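Local coordinates for putative methyltransferase (Emericella variicolor, PDB 7DMB), which is a trans-acting enzyme of calbistrin biosynthesis that binds S-adenosyl-L-homocysteine and probably transfers methyl groups from S-adenosylmethionine, at residues E75-A80 / D151-I156; E144-V149 / D321-L326; G199-E204 / A275-I280; Y229-F234 / N254-A259. All coordinates share one frame; numbering follows the deposited sequence.

The four contacts fall into two pairs on opposite sides of the chain's centre. Contacts 1 and 2 share helix 140-157, with centres 12 Å apart, and belong to the helical part; they meet where Ile156 packs on Leu326. Contacts 3 and 4, centres 9 Å apart, lie in one mixed sheet, where strands 200-205 and 229-236 are neighbours. Between the pairs, centres are 32 to 44 Å apart. Along the chain, contacts 1 and 2 interleave, contact 4 nests inside the loop closed by contact 3, and both nest inside contact 2. Helix 319-324, which follows the fifth strand of the sheet along the chain, returns to the N-terminal helices, joining the S-adenosyl-L-homocysteine-binding sheet domain to the helical part.

Contact 1 (E75-A80 / D151-I156); sequences EKLKSA and DNVVDI
Lys76 lays its aliphatic chain over Val154, whose CG2 methyl is 3.5 Å from Lys76 CG and equally near Lys76 CE. Both separations are short for carbon atoms, so the methyl sits snugly against the chain. The bend in the lysine at chi3 (141°) brings CE beside the other valine as well, with Lys76 CE 3.9 Å from Val153 CG1 as the two side chains run past each other in opposite senses. Lys76 NZ reaches to 3.5 Å from Asp151 O, and the ammonium group also makes a cation-pi contact with Tyr150. Below this polar end the contact is purely apolar: Leu77 CD2 lies 3.8 Å from Val153 CG2, the two side chains crossing at about a right angle, and Ala80 CB touches Val154 CG2 at 3.9 Å. The local axes of helices 56-79 and 140-157 are nearly parallel here, 7° apart with a closest approach of 9.4 Å. Leu77 also packs on Leu94 of helix 85-101, which places this pair within the helical part. The mixture of methyl groups and lysine methylenes implies an interface held mainly by dispersion, in which the lysine lends its chain to the apolar layer while its charge stays at the margin.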
loop_
_atom_site.group_PDB
_atom_site.type_symbol
_atom_site.label_atom_id
_atom_site.label_comp_id
_atom_site.label_asym_id
_atom_site.label_seq_id
_atom_site.Cartn_x
_atom_site.Cartn_y
_atom_site.Cartn_z
ATOM N N GLU A 75 -1.626 -27.021 10.597
ATOM C CA GLU A 75 -1.138 -28.387 10.444
ATOM C C GLU A 75 -0.378 -28.547 9.136
ATOM O O GLU A 75 0.617 -29.283 9.076
ATOM C CB GLU A 75 -2.301 -29.385 10.523
ATOM C CG GLU A 75 -1.820 -30.841 10.505
ATOM C CD GLU A 75 -2.948 -31.861 10.514
ATOM O OE1 GLU A 75 -4.076 -31.518 10.934
ATOM O OE2 GLU A 75 -2.697 -33.017 10.102
ATOM N N LYS A 76 -0.809 -27.832 8.098
ATOM C CA LYS A 76 -0.119 -27.875 6.818
ATOM C C LYS A 76 1.297 -27.315 6.945
ATOM O O LYS A 76 2.266 -27.919 6.463
ATOM C CB LYS A 76 -0.936 -27.088 5.785
ATOM C CG LYS A 76 -1.009 -27.726 4.418
ATOM C CD LYS A 76 -1.940 -26.973 3.460
ATOM C CE LYS A 76 -1.360 -26.938 2.045
ATOM N NZ LYS A 76 -2.318 -26.424 1.071
ATOM N N LEU A 77 1.434 -26.176 7.623
ATOM C CA LEU A 77 2.742 -25.548 7.754
ATOM C C LEU A 77 3.706 -26.427 8.539
ATOM O O LEU A 77 4.882 -26.543 8.177
ATOM C CB LEU A 77 2.595 -24.181 8.421
ATOM C CG LEU A 77 2.619 -23.016 7.424
ATOM C CD1 LEU A 77 2.367 -21.703 8.125
ATOM C CD2 LEU A 77 3.951 -23.003 6.697
ATOM N N LYS A 78 3.222 -27.077 9.602
ATOM C CA LYS A 78 4.122 -27.804 10.494
ATOM C C LYS A 78 4.695 -29.054 9.832
ATOM O O LYS A 78 5.865 -29.387 10.035
ATOM C CB LYS A 78 3.389 -28.158 11.786
ATOM C CG LYS A 78 3.008 -26.950 12.638
ATOM C CD LYS A 78 4.022 -25.794 12.527
ATOM C CE LYS A 78 5.286 -26.048 13.390
ATOM N NZ LYS A 78 6.239 -24.904 13.501
ATOM N N SER A 79 3.905 -29.751 9.023
ATOM C CA SER A 79 4.450 -30.903 8.316
ATOM C C SER A 79 5.233 -30.525 7.059
ATOM O O SER A 79 5.841 -31.409 6.439
ATOM C CB SER A 79 3.329 -31.882 7.951
ATOM O OG SER A 79 2.154 -31.197 7.556
ATOM N N ALA A 80 5.254 -29.252 6.676
ATOM C CA ALA A 80 5.942 -28.835 5.462
ATOM C C ALA A 80 7.417 -28.548 5.730
ATOM O O ALA A 80 7.829 -28.206 6.845
ATOM C CB ALA A 80 5.278 -27.594 4.858
ATOM N N ASP A 151 -4.124 -22.038 0.352
ATOM C CA ASP A 151 -4.273 -23.130 -0.593
ATOM C C ASP A 151 -2.958 -23.511 -1.261
ATOM O O ASP A 151 -2.871 -24.593 -1.843
ATOM C CB ASP A 151 -5.316 -22.728 -1.642
ATOM C CG ASP A 151 -5.780 -23.887 -2.481
ATOM O OD1 ASP A 151 -6.110 -24.960 -1.927
ATOM O OD2 ASP A 151 -5.799 -23.721 -3.709
ATOM N N ASN A 152 -1.935 -22.660 -1.185
ATOM C CA ASN A 152 -0.665 -22.919 -1.856
ATOM C C ASN A 152 0.523 -22.929 -0.905
ATOM O O ASN A 152 1.660 -23.041 -1.368
ATOM C CB ASN A 152 -0.405 -21.871 -2.946
ATOM C CG ASN A 152 -1.388 -21.943 -4.065
ATOM O OD1 ASN A 152 -1.199 -22.698 -5.023
ATOM N ND2 ASN A 152 -2.452 -21.148 -3.965
ATOM N N VAL A 153 0.292 -22.808 0.402
ATOM C CA VAL A 153 1.384 -22.470 1.312
ATOM C C VAL A 153 2.507 -23.503 1.239
ATOM O O VAL A 153 3.692 -23.142 1.186
ATOM C CB VAL A 153 0.846 -22.285 2.744
ATOM C CG1 VAL A 153 0.173 -23.543 3.242
ATOM C CG2 VAL A 153 1.968 -21.839 3.667
ATOM N N VAL A 154 2.161 -24.794 1.179
ATOM C CA VAL A 154 3.183 -25.843 1.131
ATOM C C VAL A 154 4.000 -25.745 -0.153
ATOM O O VAL A 154 5.232 -25.736 -0.113
ATOM C CB VAL A 154 2.551 -27.241 1.288
ATOM C CG1 VAL A 154 3.586 -28.348 0.914
ATOM C CG2 VAL A 154 2.020 -27.436 2.726
ATOM N N ASP A 155 3.333 -25.671 -1.307
ATOM C CA ASP A 155 4.056 -25.439 -2.556
ATOM C C ASP A 155 4.916 -24.186 -2.484
ATOM O O ASP A 155 5.962 -24.117 -3.133
ATOM C CB ASP A 155 3.089 -25.309 -3.733
ATOM C CG ASP A 155 2.572 -26.647 -4.217
ATOM O OD1 ASP A 155 3.009 -27.686 -3.693
ATOM O OD2 ASP A 155 1.717 -26.655 -5.127
ATOM N N ILE A 156 4.501 -23.187 -1.707
ATOM C CA ILE A 156 5.289 -21.963 -1.632
ATOM C C ILE A 156 6.503 -22.160 -0.724
ATOM O O ILE A 156 7.643 -21.915 -1.141
ATOM C CB ILE A 156 4.411 -20.775 -1.190
ATOM C CG1 ILE A 156 3.332 -20.480 -2.245
ATOM C CG2 ILE A 156 5.282 -19.527 -0.917
ATOM C CD1 ILE A 156 2.209 -19.583 -1.764
#

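Contact 2 (E144-V149 / D321-L326); sequences EGPWRV and DFMVGL
The Phe322 ring meets Pro146 and Val149 obliquely and has Pro146 O at its edge, in the ring plane, 4.0 Å from Phe322 CZ. Its CE2 is 3.5 Å from Pro146 CB, while Phe322 CZ lies 3.7 Å from Val149 CG1. With CG anti to the backbone N (chi1 175°), the ring extends from its helix to the other one, and it slides past Val149 in the opposite sense. Trp66 meets the same ring from helix 56-79, its plane turned by about 35°. Beside the phenyl group, Met323 folds at both chi2 (-55°) and chi3, which lays its thioether against the backbone of the opposing helix: Met323 SD is 3.5 Å from Pro146 N, and Met323 CE is 3.7 Å from Gly145 C. The absence of a side chain at Gly145 lets this methyl come so close to the main chain. The same methyl reaches Val149 CG2 at 4.0 Å, and Leu326 CD1 lies 4.1 Å from Val149 CG1, the methyl that also meets the ring. No hydrogen bond crosses the contact, and every touching residue is buried. This is helix-to-helix hydrophobic core packing, in which helix 319-324, following strand 306-313 of the methyltransferase sheet, is fitted against helix 140-157 of the N-terminal helical part.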
loop_
_atom_site.group_PDB
_atom_site.type_symbol
_atom_site.label_atom_id
_atom_site.label_comp_id
_atom_site.label_asym_id
_atom_site.label_seq_id
_atom_site.Cartn_x
_atom_site.Cartn_y
_atom_site.Cartn_z
ATOM N N GLU A 144 -10.240 -13.730 -1.691
ATOM C CA GLU A 144 -9.616 -14.779 -2.485
ATOM C C GLU A 144 -8.129 -14.858 -2.234
ATOM O O GLU A 144 -7.548 -15.947 -2.317
ATOM C CB GLU A 144 -9.867 -14.532 -3.984
ATOM C CG GLU A 144 -9.475 -15.692 -4.868
ATOM C CD GLU A 144 -10.444 -16.857 -4.740
ATOM O OE1 GLU A 144 -11.426 -16.742 -3.977
ATOM O OE2 GLU A 144 -10.233 -17.879 -5.413
ATOM N N GLY A 145 -7.497 -13.713 -1.962
ATOM C CA GLY A 145 -6.076 -13.644 -1.718
ATOM C C GLY A 145 -5.644 -14.547 -0.579
ATOM O O GLY A 145 -4.812 -15.444 -0.746
ATOM N N PRO A 146 -6.191 -14.318 0.611
ATOM C CA PRO A 146 -5.824 -15.199 1.741
ATOM C C PRO A 146 -6.153 -16.668 1.485
ATOM O O PRO A 146 -5.360 -17.549 1.848
ATOM C CB PRO A 146 -6.618 -14.615 2.926
ATOM C CG PRO A 146 -7.610 -13.659 2.319
ATOM C CD PRO A 146 -7.039 -13.186 1.020
ATOM N N TRP A 147 -7.278 -16.953 0.825
ATOM C CA TRP A 147 -7.598 -18.330 0.465
ATOM C C TRP A 147 -6.465 -18.959 -0.342
ATOM O O TRP A 147 -6.025 -20.086 -0.058
ATOM C CB TRP A 147 -8.912 -18.397 -0.321
ATOM C CG TRP A 147 -8.996 -19.683 -1.077
ATOM C CD1 TRP A 147 -8.609 -19.912 -2.374
ATOM C CD2 TRP A 147 -9.413 -20.941 -0.555
ATOM N NE1 TRP A 147 -8.784 -21.236 -2.683
ATOM C CE2 TRP A 147 -9.281 -21.888 -1.587
ATOM C CE3 TRP A 147 -9.896 -21.360 0.690
ATOM C CZ2 TRP A 147 -9.631 -23.228 -1.418
ATOM C CZ3 TRP A 147 -10.238 -22.699 0.860
ATOM C CH2 TRP A 147 -10.106 -23.613 -0.188
ATOM N N ARG A 148 -5.966 -18.227 -1.344
ATOM C CA ARG A 148 -4.861 -18.726 -2.166
ATOM C C ARG A 148 -3.581 -18.926 -1.358
ATOM O O ARG A 148 -2.799 -19.840 -1.651
ATOM C CB ARG A 148 -4.563 -17.767 -3.323
ATOM C CG ARG A 148 -5.580 -17.704 -4.447
ATOM C CD ARG A 148 -5.003 -16.823 -5.567
ATOM N NE ARG A 148 -5.983 -16.578 -6.616
ATOM C CZ ARG A 148 -5.791 -15.803 -7.673
ATOM N NH1 ARG A 148 -4.644 -15.160 -7.842
ATOM N NH2 ARG A 148 -6.766 -15.675 -8.561
ATOM N N VAL A 149 -3.318 -18.056 -0.379
ATOM C CA VAL A 149 -2.138 -18.237 0.458
ATOM C C VAL A 149 -2.249 -19.544 1.232
ATOM O O VAL A 149 -1.319 -20.360 1.257
ATOM C CB VAL A 149 -1.959 -17.033 1.397
ATOM C CG1 VAL A 149 -1.053 -17.415 2.570
ATOM C CG2 VAL A 149 -1.416 -15.836 0.620
ATOM N N ASP A 321 0.686 -8.715 7.133
ATOM C CA ASP A 321 1.659 -9.724 7.539
ATOM C C ASP A 321 1.279 -11.093 6.999
ATOM O O ASP A 321 2.130 -11.828 6.488
ATOM C CB ASP A 321 1.774 -9.789 9.066
ATOM C CG ASP A 321 2.099 -8.453 9.678
ATOM O OD1 ASP A 321 3.244 -8.279 10.133
ATOM O OD2 ASP A 321 1.207 -7.578 9.691
ATOM N N PHE A 322 0.002 -11.460 7.122
ATOM C CA PHE A 322 -0.442 -12.745 6.597
ATOM C C PHE A 322 -0.234 -12.830 5.087
ATOM O O PHE A 322 0.205 -13.866 4.565
ATOM C CB PHE A 322 -1.913 -12.970 6.942
ATOM C CG PHE A 322 -2.478 -14.215 6.341
ATOM C CD1 PHE A 322 -2.372 -15.417 7.013
ATOM C CD2 PHE A 322 -3.090 -14.192 5.087
ATOM C CE1 PHE A 322 -2.869 -16.578 6.462
ATOM C CE2 PHE A 322 -3.578 -15.349 4.533
ATOM C CZ PHE A 322 -3.471 -16.547 5.226
ATOM N N MET A 323 -0.524 -11.741 4.370
ATOM C CA MET A 323 -0.621 -11.823 2.918
ATOM C C MET A 323 0.742 -11.822 2.256
ATOM O O MET A 323 0.930 -12.464 1.219
ATOM C CB MET A 323 -1.461 -10.659 2.376
ATOM C CG MET A 323 -2.955 -10.890 2.463
ATOM S SD MET A 323 -3.490 -12.413 1.672
ATOM C CE MET A 323 -2.823 -12.173 0.021
ATOM N N VAL A 324 1.694 -11.073 2.801
ATOM C CA VAL A 324 2.988 -10.905 2.151
ATOM C C VAL A 324 4.141 -11.441 2.989
ATOM O O VAL A 324 5.289 -11.384 2.547
ATOM C CB VAL A 324 3.230 -9.429 1.772
ATOM C CG1 VAL A 324 2.053 -8.892 0.955
ATOM C CG2 VAL A 324 3.381 -8.621 3.006
ATOM N N GLY A 325 3.865 -12.011 4.160
ATOM C CA GLY A 325 4.924 -12.560 4.997
ATOM C C GLY A 325 5.728 -13.668 4.344
ATOM O O GLY A 325 6.860 -13.929 4.752
ATOM N N LEU A 326 5.174 -14.328 3.334
ATOM C CA LEU A 326 5.911 -15.385 2.661
ATOM C C LEU A 326 7.002 -14.844 1.743
ATOM O O LEU A 326 7.782 -15.639 1.204
ATOM C CB LEU A 326 4.925 -16.280 1.883
ATOM C CG LEU A 326 4.077 -17.252 2.733
ATOM C CD1 LEU A 326 2.945 -17.879 1.919
ATOM C CD2 LEU A 326 4.944 -18.337 3.374
#

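Contact 3 (G199-E204 / A275-I280); sequences GLRILE and AYDVVI
Asp277 OD2 is gripped by two donors from Arg201. The backbone Arg201 N gives the shorter bond, 2.8 Å to Asp277 OD2 at 166°, meeting the anti side of the carboxylate, whereas Arg201 NE comes from above the carboxylate plane. The second oxygen, Asp277 OD1, takes Arg201 NH2 at 3.1 Å, completing a side-on salt bridge; Gln303 also bonds to it. Both acceptors lie close to the guanidinium plane, yet the guanidinium and carboxylate planes are turned 43° apart. Ala275 O sits over one face of the guanidinium, 3.4 Å from Arg201 CZ. Arg201 O is likewise shared, by Asp277 N and Val278 N, where the chain turns a corner. From there strands 200-205 and 276-282 run parallel as neighbours in the central sheet of the Rossmann-like methyltransferase fold, joined by Leu203 N to Val278 O (3.1 Å) and Ile280 N to Leu203 O (2.8 Å). On one face, Ile202 CG2 packs 3.7 Å from Ile280 CG1, the two side chains pointing the same way. On the other, Leu203 CD1 rests over the Tyr276 ring, 4.0 Å from its centroid, in a CH-pi contact. Glu204 stretches beyond CG to Tyr232 and Thr213, its side chain about 5 Å from the bound S-adenosyl-L-homocysteine.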
loop_
_atom_site.group_PDB
_atom_site.type_symbol
_atom_site.label_atom_id
_atom_site.label_comp_id
_atom_site.label_asym_id
_atom_site.label_seq_id
_atom_site.Cartn_x
_atom_site.Cartn_y
_atom_site.Cartn_z
ATOM N N GLY A 199 0.478 22.792 -15.220
ATOM C CA GLY A 199 1.553 22.127 -15.932
ATOM C C GLY A 199 2.329 21.166 -15.050
ATOM O O GLY A 199 3.526 20.930 -15.265
ATOM N N LEU A 200 1.639 20.598 -14.061
ATOM C CA LEU A 200 2.282 19.785 -13.036
ATOM C C LEU A 200 3.202 18.736 -13.654
ATOM O O LEU A 200 2.830 18.041 -14.604
ATOM C CB LEU A 200 1.206 19.113 -12.169
ATOM C CG LEU A 200 1.523 18.884 -10.687
ATOM C CD1 LEU A 200 1.675 20.203 -9.934
ATOM C CD2 LEU A 200 0.465 17.973 -10.032
ATOM N N ARG A 201 4.422 18.655 -13.134
ATOM C CA ARG A 201 5.351 17.578 -13.459
ATOM C C ARG A 201 5.273 16.549 -12.329
ATOM O O ARG A 201 5.631 16.846 -11.186
ATOM C CB ARG A 201 6.763 18.137 -13.648
ATOM C CG ARG A 201 6.829 19.209 -14.758
ATOM C CD ARG A 201 8.124 20.018 -14.729
ATOM N NE ARG A 201 8.320 20.709 -13.451
ATOM C CZ ARG A 201 9.473 21.254 -13.056
ATOM N NH1 ARG A 201 10.535 21.197 -13.848
ATOM N NH2 ARG A 201 9.574 21.851 -11.868
ATOM N N ILE A 202 4.750 15.362 -12.639
ATOM C CA ILE A 202 4.474 14.322 -11.645
ATOM C C ILE A 202 5.325 13.103 -11.969
ATOM O O ILE A 202 5.459 12.723 -13.140
ATOM C CB ILE A 202 2.989 13.890 -11.589
ATOM C CG1 ILE A 202 2.062 15.043 -11.267
ATOM C CG2 ILE A 202 2.772 12.802 -10.523
ATOM C CD1 ILE A 202 1.190 15.413 -12.443
ATOM N N LEU A 203 5.887 12.486 -10.929
ATOM C CA LEU A 203 6.552 11.198 -11.046
ATOM C C LEU A 203 5.966 10.280 -9.986
ATOM O O LEU A 203 5.859 10.675 -8.820
ATOM C CB LEU A 203 8.066 11.326 -10.868
ATOM C CG LEU A 203 8.907 10.070 -11.136
ATOM C CD1 LEU A 203 10.167 10.418 -11.929
ATOM C CD2 LEU A 203 9.264 9.386 -9.838
ATOM N N GLU A 204 5.577 9.067 -10.368
ATOM C CA GLU A 204 5.127 8.087 -9.375
ATOM C C GLU A 204 6.166 6.973 -9.221
ATOM O O GLU A 204 6.555 6.333 -10.211
ATOM C CB GLU A 204 3.758 7.505 -9.730
ATOM C CG GLU A 204 3.327 6.393 -8.780
ATOM C CD GLU A 204 1.928 5.941 -9.056
ATOM O OE1 GLU A 204 1.326 6.479 -10.016
ATOM O OE2 GLU A 204 1.429 5.054 -8.325
ATOM N N ALA A 275 13.401 18.237 -11.002
ATOM C CA ALA A 275 12.587 18.466 -12.185
ATOM C C ALA A 275 11.125 18.074 -11.992
ATOM O O ALA A 275 10.391 17.944 -12.981
ATOM C CB ALA A 275 13.185 17.709 -13.373
ATOM N N TYR A 276 10.671 17.913 -10.754
ATOM C CA TYR A 276 9.325 17.416 -10.515
ATOM C C TYR A 276 8.677 18.181 -9.376
ATOM O O TYR A 276 9.321 18.496 -8.366
ATOM C CB TYR A 276 9.340 15.905 -10.223
ATOM C CG TYR A 276 9.823 15.108 -11.422
ATOM C CD1 TYR A 276 8.957 14.793 -12.471
ATOM C CD2 TYR A 276 11.148 14.701 -11.520
ATOM C CE1 TYR A 276 9.413 14.069 -13.599
ATOM C CE2 TYR A 276 11.605 13.987 -12.626
ATOM C CZ TYR A 276 10.736 13.681 -13.663
ATOM O OH TYR A 276 11.204 12.960 -14.730
ATOM N N ASP A 277 7.391 18.463 -9.548
ATOM C CA ASP A 277 6.627 19.206 -8.562
ATOM C C ASP A 277 6.019 18.289 -7.516
ATOM O O ASP A 277 5.927 18.662 -6.344
ATOM C CB ASP A 277 5.533 20.005 -9.266
ATOM C CG ASP A 277 6.085 20.824 -10.398
ATOM O OD1 ASP A 277 7.018 21.613 -10.118
ATOM O OD2 ASP A 277 5.634 20.647 -11.559
ATOM N N VAL A 278 5.586 17.100 -7.922
ATOM C CA VAL A 278 4.946 16.149 -7.020
ATOM C C VAL A 278 5.509 14.769 -7.323
ATOM O O VAL A 278 5.560 14.350 -8.488
ATOM C CB VAL A 278 3.405 16.149 -7.152
ATOM C CG1 VAL A 278 2.772 15.189 -6.136
ATOM C CG2 VAL A 278 2.839 17.561 -6.953
ATOM N N VAL A 279 5.949 14.069 -6.283
ATOM C CA VAL A 279 6.301 12.655 -6.381
ATOM C C VAL A 279 5.221 11.868 -5.653
ATOM O O VAL A 279 4.889 12.187 -4.503
ATOM C CB VAL A 279 7.697 12.362 -5.795
ATOM C CG1 VAL A 279 7.903 10.866 -5.601
ATOM C CG2 VAL A 279 8.787 12.936 -6.695
ATOM N N ILE A 280 4.657 10.867 -6.330
ATOM C CA ILE A 280 3.627 9.997 -5.764
ATOM C C ILE A 280 4.257 8.651 -5.413
ATOM O O ILE A 280 5.053 8.107 -6.191
ATOM C CB ILE A 280 2.449 9.795 -6.742
ATOM C CG1 ILE A 280 1.941 11.130 -7.329
ATOM C CG2 ILE A 280 1.318 8.992 -6.088
ATOM C CD1 ILE A 280 1.060 11.882 -6.409
#

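Contact 4 (Y229-F234 / N254-A259); sequences YSSYVF and NVEYRA
Phe234 and Tyr257 meet obliquely, their ring planes 35° apart and their centroids separated by 5.3 Å. Tyr257 CE1 stands over one face of the Phe234 ring, toward its rim, and the nearest carbons are Phe234 CD2 and Tyr257 CD1 at 3.8 Å. The torsions explain the meeting: Phe234 holds CG anti to its backbone N (chi1 -177°), while Tyr257 turns CG beside its own N (chi1 -59°) and brings the ring back toward its partner. Helix 242-248 covers both rings through Ala245. On the same face of the sheet Val255 CG1 approaches Phe234 CB at 4.2 Å. At the other end the Tyr229 ring presents its edge to Asn254 O, and a water sits above one face, over the ring centre; it donates to Tyr229 O and accepts from Asn254 ND2 at 2.9 Å, bridging the two segments. Between these ends the parallel strands are joined by four backbone bonds, among them Tyr232 N to Asn254 O (3.0 Å) and Phe234 N to Glu256 O (2.8 Å). Helix 242-248 connects them in a beta-alpha-beta unit, with 255-259 as the outermost strand on this side. The chemistry thus divides: backbone bonds fix the strand register, while the aromatic pair fills part of the layer between the sheet and helix 242-248, with the side chain of Phe234 about 5 Å from that of the ligand-binding Asp236.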
loop_
_atom_site.group_PDB
_atom_site.type_symbol
_atom_site.label_atom_id
_atom_site.label_comp_id
_atom_site.label_asym_id
_atom_site.label_seq_id
_atom_site.Cartn_x
_atom_site.Cartn_y
_atom_site.Cartn_z
ATOM N N TYR A 229 -1.823 18.609 -15.905
ATOM C CA TYR A 229 -0.434 18.225 -15.755
ATOM C C TYR A 229 0.227 18.357 -17.113
ATOM O O TYR A 229 -0.439 18.270 -18.145
ATOM C CB TYR A 229 -0.292 16.784 -15.233
ATOM C CG TYR A 229 -0.855 15.712 -16.155
ATOM C CD1 TYR A 229 -0.010 14.877 -16.880
ATOM C CD2 TYR A 229 -2.229 15.543 -16.301
ATOM C CE1 TYR A 229 -0.520 13.912 -17.728
ATOM C CE2 TYR A 229 -2.743 14.566 -17.129
ATOM C CZ TYR A 229 -1.883 13.757 -17.840
ATOM O OH TYR A 229 -2.405 12.801 -18.670
ATOM N N SER A 230 1.538 18.578 -17.104
ATOM C CA SER A 230 2.304 18.579 -18.341
ATOM C C SER A 230 2.880 17.208 -18.653
ATOM O O SER A 230 3.045 16.858 -19.827
ATOM C CB SER A 230 3.436 19.626 -18.269
ATOM O OG SER A 230 4.337 19.362 -17.196
ATOM N N SER A 231 3.143 16.409 -17.624
ATOM C CA SER A 231 3.944 15.209 -17.779
ATOM C C SER A 231 3.678 14.314 -16.574
ATOM O O SER A 231 3.794 14.767 -15.429
ATOM C CB SER A 231 5.430 15.593 -17.876
ATOM O OG SER A 231 6.276 14.478 -18.026
ATOM N N TYR A 232 3.316 13.059 -16.827
ATOM C CA TYR A 232 3.226 12.042 -15.778
ATOM C C TYR A 232 4.279 10.979 -16.057
ATOM O O TYR A 232 4.184 10.258 -17.054
ATOM C CB TYR A 232 1.824 11.424 -15.717
ATOM C CG TYR A 232 1.529 10.668 -14.434
ATOM C CD1 TYR A 232 0.625 11.173 -13.508
ATOM C CD2 TYR A 232 2.161 9.456 -14.146
ATOM C CE1 TYR A 232 0.356 10.506 -12.332
ATOM C CE2 TYR A 232 1.900 8.779 -12.953
ATOM C CZ TYR A 232 0.989 9.305 -12.054
ATOM O OH TYR A 232 0.703 8.654 -10.870
ATOM N N VAL A 233 5.277 10.873 -15.183
ATOM C CA VAL A 233 6.299 9.833 -15.284
ATOM C C VAL A 233 5.871 8.672 -14.385
ATOM O O VAL A 233 5.925 8.757 -13.158
ATOM C CB VAL A 233 7.691 10.358 -14.928
ATOM C CG1 VAL A 233 8.715 9.271 -15.150
ATOM C CG2 VAL A 233 8.031 11.621 -15.769
ATOM N N PHE A 234 5.401 7.599 -15.016
ATOM C CA PHE A 234 5.044 6.344 -14.359
ATOM C C PHE A 234 6.309 5.508 -14.205
ATOM O O PHE A 234 6.926 5.133 -15.208
ATOM C CB PHE A 234 3.997 5.627 -15.218
ATOM C CG PHE A 234 3.452 4.324 -14.644
ATOM C CD1 PHE A 234 2.142 4.249 -14.203
ATOM C CD2 PHE A 234 4.219 3.163 -14.625
ATOM C CE1 PHE A 234 1.616 3.055 -13.705
ATOM C CE2 PHE A 234 3.705 1.970 -14.137
ATOM C CZ PHE A 234 2.404 1.915 -13.669
ATOM N N ASN A 254 0.553 12.218 -22.484
ATOM C CA ASN A 254 1.767 12.728 -21.851
ATOM C C ASN A 254 2.188 11.883 -20.647
ATOM O O ASN A 254 2.633 12.408 -19.624
ATOM C CB ASN A 254 1.600 14.196 -21.446
ATOM C CG ASN A 254 1.365 15.112 -22.643
ATOM O OD1 ASN A 254 2.020 14.981 -23.666
ATOM N ND2 ASN A 254 0.428 16.040 -22.510
ATOM N N VAL A 255 2.065 10.568 -20.770
ATOM C CA VAL A 255 2.556 9.634 -19.763
ATOM C C VAL A 255 3.821 8.969 -20.298
ATOM O O VAL A 255 3.863 8.552 -21.460
ATOM C CB VAL A 255 1.479 8.594 -19.398
ATOM C CG1 VAL A 255 1.891 7.771 -18.179
ATOM C CG2 VAL A 255 0.138 9.289 -19.147
ATOM N N GLU A 256 4.861 8.895 -19.465
ATOM C CA GLU A 256 6.047 8.108 -19.778
ATOM C C GLU A 256 6.162 6.938 -18.810
ATOM O O GLU A 256 5.636 6.971 -17.690
ATOM C CB GLU A 256 7.325 8.952 -19.720
ATOM C CG GLU A 256 7.312 10.127 -20.685
ATOM C CD GLU A 256 8.538 11.007 -20.541
ATOM O OE1 GLU A 256 9.670 10.471 -20.613
ATOM O OE2 GLU A 256 8.363 12.232 -20.339
ATOM N N TYR A 257 6.876 5.905 -19.249
ATOM C CA TYR A 257 6.980 4.642 -18.516
ATOM C C TYR A 257 8.462 4.266 -18.460
ATOM O O TYR A 257 9.034 3.814 -19.455
ATOM C CB TYR A 257 6.131 3.565 -19.191
ATOM C CG TYR A 257 4.650 3.923 -19.294
ATOM C CD1 TYR A 257 3.731 3.353 -18.437
ATOM C CD2 TYR A 257 4.178 4.834 -20.248
ATOM C CE1 TYR A 257 2.389 3.662 -18.512
ATOM C CE2 TYR A 257 2.833 5.158 -20.326
ATOM C CZ TYR A 257 1.940 4.560 -19.454
ATOM O OH TYR A 257 0.589 4.841 -19.496
ATOM N N ARG A 258 9.086 4.468 -17.302
ATOM C CA ARG A 258 10.532 4.395 -17.164
ATOM C C ARG A 258 10.878 3.675 -15.865
ATOM O O ARG A 258 10.227 3.896 -14.838
ATOM C CB ARG A 258 11.155 5.804 -17.176
ATOM C CG ARG A 258 10.808 6.686 -18.413
ATOM C CD ARG A 258 11.445 8.108 -18.320
ATOM N NE ARG A 258 12.888 8.043 -18.105
ATOM C CZ ARG A 258 13.636 9.023 -17.611
ATOM N NH1 ARG A 258 13.092 10.177 -17.260
ATOM N NH2 ARG A 258 14.940 8.838 -17.452
ATOM N N ALA A 259 11.897 2.817 -15.900
ATOM C CA ALA A 259 12.276 2.094 -14.688
ATOM C C ALA A 259 12.999 3.020 -13.714
ATOM O O ALA A 259 13.676 3.972 -14.117
ATOM C CB ALA A 259 13.165 0.895 -15.021
HETATM O O HOH W 1 -1.324 16.571 -20.233
#